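Mab-21 domain-containing protein (Tribolium castaneum, PDB 7LT2) senses double-stranded RNA in the cytoplasm and joins ATP and GTP into the cyclic dinucleotide 2',3'-cGAMP, which acts in innate antiviral immunity. Local coordinates at residues A[101-104]-A[105-108]; A[364-368]-A[369-373]. One frame throughout, in Å; residues are numbered along the deposited sequence.

Interaction 1 of 2, residues A[101-104]-A[105-108]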
loop_
_atom_site.group_PDB
_atom_site.type_symbol
_atom_site.label_atom_id
_atom_site.label_comp_id
_atom_site.label_asym_id
_atom_site.label_seq_id
_atom_site.Cartn_x
_atom_site.Cartn_y
_atom_site.Cartn_z
ATOM N N ASN A 101 6.524 -22.014 18.722
ATOM C CA ASN A 101 7.060 -23.239 19.307
ATOM C C ASN A 101 7.086 -23.238 20.832
ATOM O O ASN A 101 7.390 -24.281 21.424
ATOM C CB ASN A 101 8.479 -23.504 18.784
ATOM C CG ASN A 101 8.489 -24.058 17.369
ATOM O OD1 ASN A 101 7.502 -24.627 16.904
ATOM N ND2 ASN A 101 9.615 -23.903 16.683
ATOM N N ASN A 102 6.774 -22.115 21.486
ATOM C CA ASN A 102 6.921 -22.034 22.939
ATOM C C ASN A 102 5.898 -21.067 23.539
ATOM O O ASN A 102 6.210 -20.302 24.456
ATOM C CB ASN A 102 8.343 -21.612 23.327
ATOM C CG ASN A 102 8.630 -21.797 24.816
ATOM O OD1 ASN A 102 8.236 -22.791 25.416
ATOM N ND2 ASN A 102 9.308 -20.820 25.415
ATOM N N LEU A 103 4.660 -21.099 23.044
ATOM C CA LEU A 103 3.641 -20.230 23.628
ATOM C C LEU A 103 3.388 -20.578 25.091
ATOM O O LEU A 103 3.214 -19.683 25.924
ATOM C CB LEU A 103 2.333 -20.302 22.835
ATOM C CG LEU A 103 1.237 -19.392 23.404
ATOM C CD1 LEU A 103 1.733 -17.961 23.512
ATOM C CD2 LEU A 103 -0.044 -19.453 22.572
ATOM N N ASP A 104 3.361 -21.871 25.421
ATOM C CA ASP A 104 3.114 -22.267 26.806
ATOM C C ASP A 104 4.171 -21.698 27.743
ATOM O O ASP A 104 3.847 -21.226 28.837
ATOM C CB ASP A 104 3.069 -23.786 26.923
ATOM C CG ASP A 104 1.817 -24.382 26.315
ATOM O OD1 ASP A 104 0.935 -23.614 25.882
ATOM O OD2 ASP A 104 1.718 -25.625 26.277
ATOM N N GLY A 105 5.440 -21.751 27.343
ATOM C CA GLY A 105 6.487 -21.190 28.180
ATOM C C GLY A 105 6.346 -19.697 28.374
ATOM O O GLY A 105 6.660 -19.176 29.445
ATOM N N TRP A 106 5.870 -18.989 27.345
ATOM C CA TRP A 106 5.600 -17.565 27.495
ATOM C C TRP A 106 4.438 -17.325 28.452
ATOM O O TRP A 106 4.479 -16.395 29.264
ATOM C CB TRP A 106 5.322 -16.944 26.122
ATOM C CG TRP A 106 4.875 -15.514 26.184
ATOM C CD1 TRP A 106 3.676 -15.009 25.769
ATOM C CD2 TRP A 106 5.617 -14.406 26.710
ATOM N NE1 TRP A 106 3.631 -13.655 25.993
ATOM C CE2 TRP A 106 4.809 -13.261 26.574
ATOM C CE3 TRP A 106 6.890 -14.271 27.272
ATOM C CZ2 TRP A 106 5.231 -11.996 26.982
ATOM C CZ3 TRP A 106 7.306 -13.015 27.679
ATOM C CH2 TRP A 106 6.480 -11.893 27.527
ATOM N N LEU A 107 3.389 -18.151 28.369
ATOM C CA LEU A 107 2.250 -17.973 29.266
ATOM C C LEU A 107 2.649 -18.174 30.722
ATOM O O LEU A 107 2.034 -17.583 31.618
ATOM C CB LEU A 107 1.119 -18.928 28.877
ATOM C CG LEU A 107 0.562 -18.758 27.458
ATOM C CD1 LEU A 107 -0.523 -19.793 27.172
ATOM C CD2 LEU A 107 0.039 -17.346 27.247
ATOM N N ARG A 108 3.675 -18.985 30.980
ATOM C CA ARG A 108 4.141 -19.215 32.343
ATOM C C ARG A 108 5.026 -18.091 32.864
ATOM O O ARG A 108 5.423 -18.131 34.034
ATOM C CB ARG A 108 4.887 -20.549 32.426
ATOM C CG ARG A 108 3.964 -21.754 32.336
ATOM C CD ARG A 108 4.705 -23.057 32.571
ATOM N NE ARG A 108 5.560 -23.419 31.448
ATOM C CZ ARG A 108 5.275 -24.362 30.561
ATOM N NH1 ARG A 108 4.164 -25.079 30.644
ATOM N NH2 ARG A 108 6.128 -24.597 29.567
HETATM O O HOH W 1 6.090 -24.430 25.220
#
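Leu103 lies against two side chains of the next turn, Trp106 and Leu107. Its CD1 methyl does most of the touching. Leu103 CD1 sits at the edge of the indole, near the ring plane, 4.2 Å from Trp106 CD1. Leu103 CD1 is also 4.1 Å from Leu107 CD2. The two leucine side chains run at a slant to one another. Leu107 CG also rests 3.2 Å from Leu103 O, next to the backbone bond that this oxygen accepts from Leu107 N.

The Trp106 CG is anti to its own N (chi1 173°). This carries the ring away from 101-104, with its CD1 edge still at Leu103 CD1. The ring packs edge-to-face with Tyr115.

Leu103, Trp106 and Leu107 belong to the short helix 103-107, which follows strand 95-100 within the Mab-21 nucleotidyltransferase domain. Asn102 is its N-cap residue, and the i to i+4 pattern starts there with Trp106 N bonded to Asn102 O at 3.2 Å. Asn102 OD1 takes a hydrogen bond from a water 2.7 Å away, and Gly105 N gives that water a weak bond. Asn102 OD1 is also 3.6 Å from Gly105 CA. The ND2 of Asn102 is held by Tyr82 O.

At the C-terminal end, Arg108 N bonds to Asp104 O. The Arg108 side chain bends at chi3 (-73°) and folds back over the same carbonyl. Asp104 O then lies 3.8 Å above the centre of the Arg108 guanidinium, over its face. The Asp104 carboxylate does not meet Arg108 directly: Asp104 OD2 is 5.0 Å from Arg108 NH1. Any attraction there is probably modest, and Asp104 OD1 instead forms a salt bridge with Arg119.

Interaction 2 of 2, residues A[364-368]-A[369-373]; sequences HLLTK and EEYTK
Glu369 opens the second segment at the start of helix 368-375, whose N-terminus carries a capping box made by Thr367 and Glu370. A bend at chi2 turns Glu369 OE1 back to 3.8 Å from Thr367 OG1.

Glu370 takes part in both bonds of the box, as donor and as acceptor. Its backbone N donates to Thr367 OG1 at 3.0 Å, with an N-H...O angle of 163°. In return Glu370 OE1 accepts from Thr367 N at 2.9 Å. That donor meets the carboxylate on its anti side, 21° out of plane. The Thr367 hydroxyl stands between its own N and carbonyl carbon (chi1 67°), where it faces the N-H of Glu370. It also gives OE1 a weak bond. Lys267 of helix 258-272 forms a salt bridge with the same OE1, which ties the cap to that helix and would be expected to favour the charged carboxylate. Leu366 crosses the Glu370 side chain at about a right angle, with Leu366 CD2 3.7 Å from Glu370 OE1.

Tyr371 N bonds to Thr367 O at 2.7 Å, the first i to i+4 bond of the helix. Tyr371 CB packs on Leu366 CB at 4.3 Å, while the Tyr371 side chain touches Ala362 and Lys363 of helix 361-365. The two short helices therefore touch across the turn.

Thr372 bonds twice to one carbonyl. Thr372 N donates to Lys368 O at 3.1 Å and Thr372 OG1 to the same Lys368 O at 3.3 Å, from opposite faces of the carbonyl plane.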
loop_
_atom_site.group_PDB
_atom_site.type_symbol
_atom_site.label_atom_id
_atom_site.label_comp_id
_atom_site.label_asym_id
_atom_site.label_seq_id
_atom_site.Cartn_x
_atom_site.Cartn_y
_atom_site.Cartn_z
ATOM N N HIS A 364 -2.284 10.955 -25.470
ATOM C CA HIS A 364 -2.449 9.578 -25.025
ATOM C C HIS A 364 -2.689 9.466 -23.529
ATOM O O HIS A 364 -3.367 8.533 -23.086
ATOM C CB HIS A 364 -1.217 8.743 -25.388
ATOM C CG HIS A 364 -1.012 8.571 -26.859
ATOM N ND1 HIS A 364 -1.670 7.607 -27.594
ATOM C CD2 HIS A 364 -0.216 9.233 -27.732
ATOM C CE1 HIS A 364 -1.296 7.691 -28.858
ATOM N NE2 HIS A 364 -0.414 8.667 -28.969
ATOM N N LEU A 365 -2.137 10.387 -22.739
ATOM C CA LEU A 365 -2.259 10.288 -21.289
ATOM C C LEU A 365 -3.612 10.775 -20.788
ATOM O O LEU A 365 -4.143 10.223 -19.817
ATOM C CB LEU A 365 -1.137 11.081 -20.613
ATOM C CG LEU A 365 0.176 10.349 -20.320
ATOM C CD1 LEU A 365 0.695 9.604 -21.540
ATOM C CD2 LEU A 365 1.211 11.340 -19.823
ATOM N N LEU A 366 -4.187 11.784 -21.431
ATOM C CA LEU A 366 -5.388 12.442 -20.942
ATOM C C LEU A 366 -6.623 11.954 -21.688
ATOM O O LEU A 366 -6.573 11.643 -22.880
ATOM C CB LEU A 366 -5.264 13.962 -21.089
ATOM C CG LEU A 366 -4.054 14.593 -20.396
ATOM C CD1 LEU A 366 -4.057 16.105 -20.555
ATOM C CD2 LEU A 366 -4.022 14.203 -18.919
ATOM N N THR A 367 -7.736 11.878 -20.964
ATOM C CA THR A 367 -9.021 11.729 -21.619
ATOM C C THR A 367 -9.276 12.952 -22.489
ATOM O O THR A 367 -8.632 13.995 -22.340
ATOM C CB THR A 367 -10.142 11.567 -20.589
ATOM O OG1 THR A 367 -10.293 12.784 -19.849
ATOM C CG2 THR A 367 -9.814 10.440 -19.616
ATOM N N LYS A 368 -10.219 12.819 -23.422
ATOM C CA LYS A 368 -10.549 13.960 -24.268
ATOM C C LYS A 368 -11.045 15.128 -23.428
ATOM O O LYS A 368 -10.729 16.288 -23.714
ATOM C CB LYS A 368 -11.580 13.554 -25.319
ATOM C CG LYS A 368 -11.146 12.320 -26.091
ATOM C CD LYS A 368 -11.762 12.241 -27.468
ATOM C CE LYS A 368 -11.096 11.128 -28.254
ATOM N NZ LYS A 368 -11.582 11.101 -29.643
ATOM N N GLU A 369 -11.779 14.834 -22.354
ATOM C CA GLU A 369 -12.270 15.889 -21.473
ATOM C C GLU A 369 -11.127 16.548 -20.709
ATOM O O GLU A 369 -11.107 17.774 -20.552
ATOM C CB GLU A 369 -13.312 15.320 -20.508
ATOM C CG GLU A 369 -14.613 14.888 -21.185
ATOM C CD GLU A 369 -14.475 13.604 -21.995
ATOM O OE1 GLU A 369 -13.578 12.791 -21.682
ATOM O OE2 GLU A 369 -15.265 13.414 -22.948
ATOM N N GLU A 370 -10.169 15.752 -20.222
ATOM C CA GLU A 370 -8.982 16.325 -19.592
ATOM C C GLU A 370 -8.158 17.122 -20.594
ATOM O O GLU A 370 -7.605 18.176 -20.258
ATOM C CB GLU A 370 -8.124 15.224 -18.968
ATOM C CG GLU A 370 -8.638 14.659 -17.654
ATOM C CD GLU A 370 -7.901 13.397 -17.258
ATOM O OE1 GLU A 370 -7.366 12.725 -18.165
ATOM O OE2 GLU A 370 -7.849 13.080 -16.049
ATOM N N TYR A 371 -8.055 16.631 -21.832
ATOM C CA TYR A 371 -7.228 17.307 -22.823
ATOM C C TYR A 371 -7.766 18.693 -23.153
ATOM O O TYR A 371 -6.986 19.616 -23.415
ATOM C CB TYR A 371 -7.129 16.460 -24.092
ATOM C CG TYR A 371 -6.091 16.961 -25.067
ATOM C CD1 TYR A 371 -4.766 16.566 -24.960
ATOM C CD2 TYR A 371 -6.436 17.830 -26.095
ATOM C CE1 TYR A 371 -3.812 17.025 -25.848
ATOM C CE2 TYR A 371 -5.489 18.288 -26.988
ATOM C CZ TYR A 371 -4.179 17.883 -26.860
ATOM O OH TYR A 371 -3.231 18.339 -27.747
ATOM N N THR A 372 -9.090 18.860 -23.149
ATOM C CA THR A 372 -9.669 20.175 -23.386
ATOM C C THR A 372 -9.281 21.147 -22.277
ATOM O O THR A 372 -8.875 22.282 -22.546
ATOM C CB THR A 372 -11.189 20.062 -23.508
ATOM O OG1 THR A 372 -11.520 19.298 -24.677
ATOM C CG2 THR A 372 -11.820 21.442 -23.608
ATOM N N LYS A 373 -9.389 20.712 -21.019
ATOM C CA LYS A 373 -8.971 21.566 -19.910
ATOM C C LYS A 373 -7.472 21.830 -19.951
ATOM O O LYS A 373 -7.019 22.922 -19.588
ATOM C CB LYS A 373 -9.358 20.923 -18.577
ATOM C CG LYS A 373 -10.833 20.581 -18.467
ATOM C CD LYS A 373 -11.203 20.118 -17.067
ATOM C CE LYS A 373 -12.686 19.804 -16.980
ATOM N NZ LYS A 373 -13.099 19.483 -15.590
#

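In the fold
Interactions 1 and 2 share no element of the fold. Their centres are 61 Å apart, on opposite sides of the chain's centre. Both include the N-terminus of a short helix. Interaction 1 spans all of its helix, and interaction 2 joins the end of 361-365 to the start of 368-375. Interaction 1 is a surface contact, away from the annotated sites. Interaction 2 is partly buried, and its Leu365 lies about 9 Å from Lys266, a probable ATP-binding residue, side chain to side chain. In 101-108 the direct side-chain contacts are mainly apolar and water enters at the cap. Both are tied to a neighbouring helix by a salt bridge, but in 364-373 the bridged carboxylate is itself part of the cap.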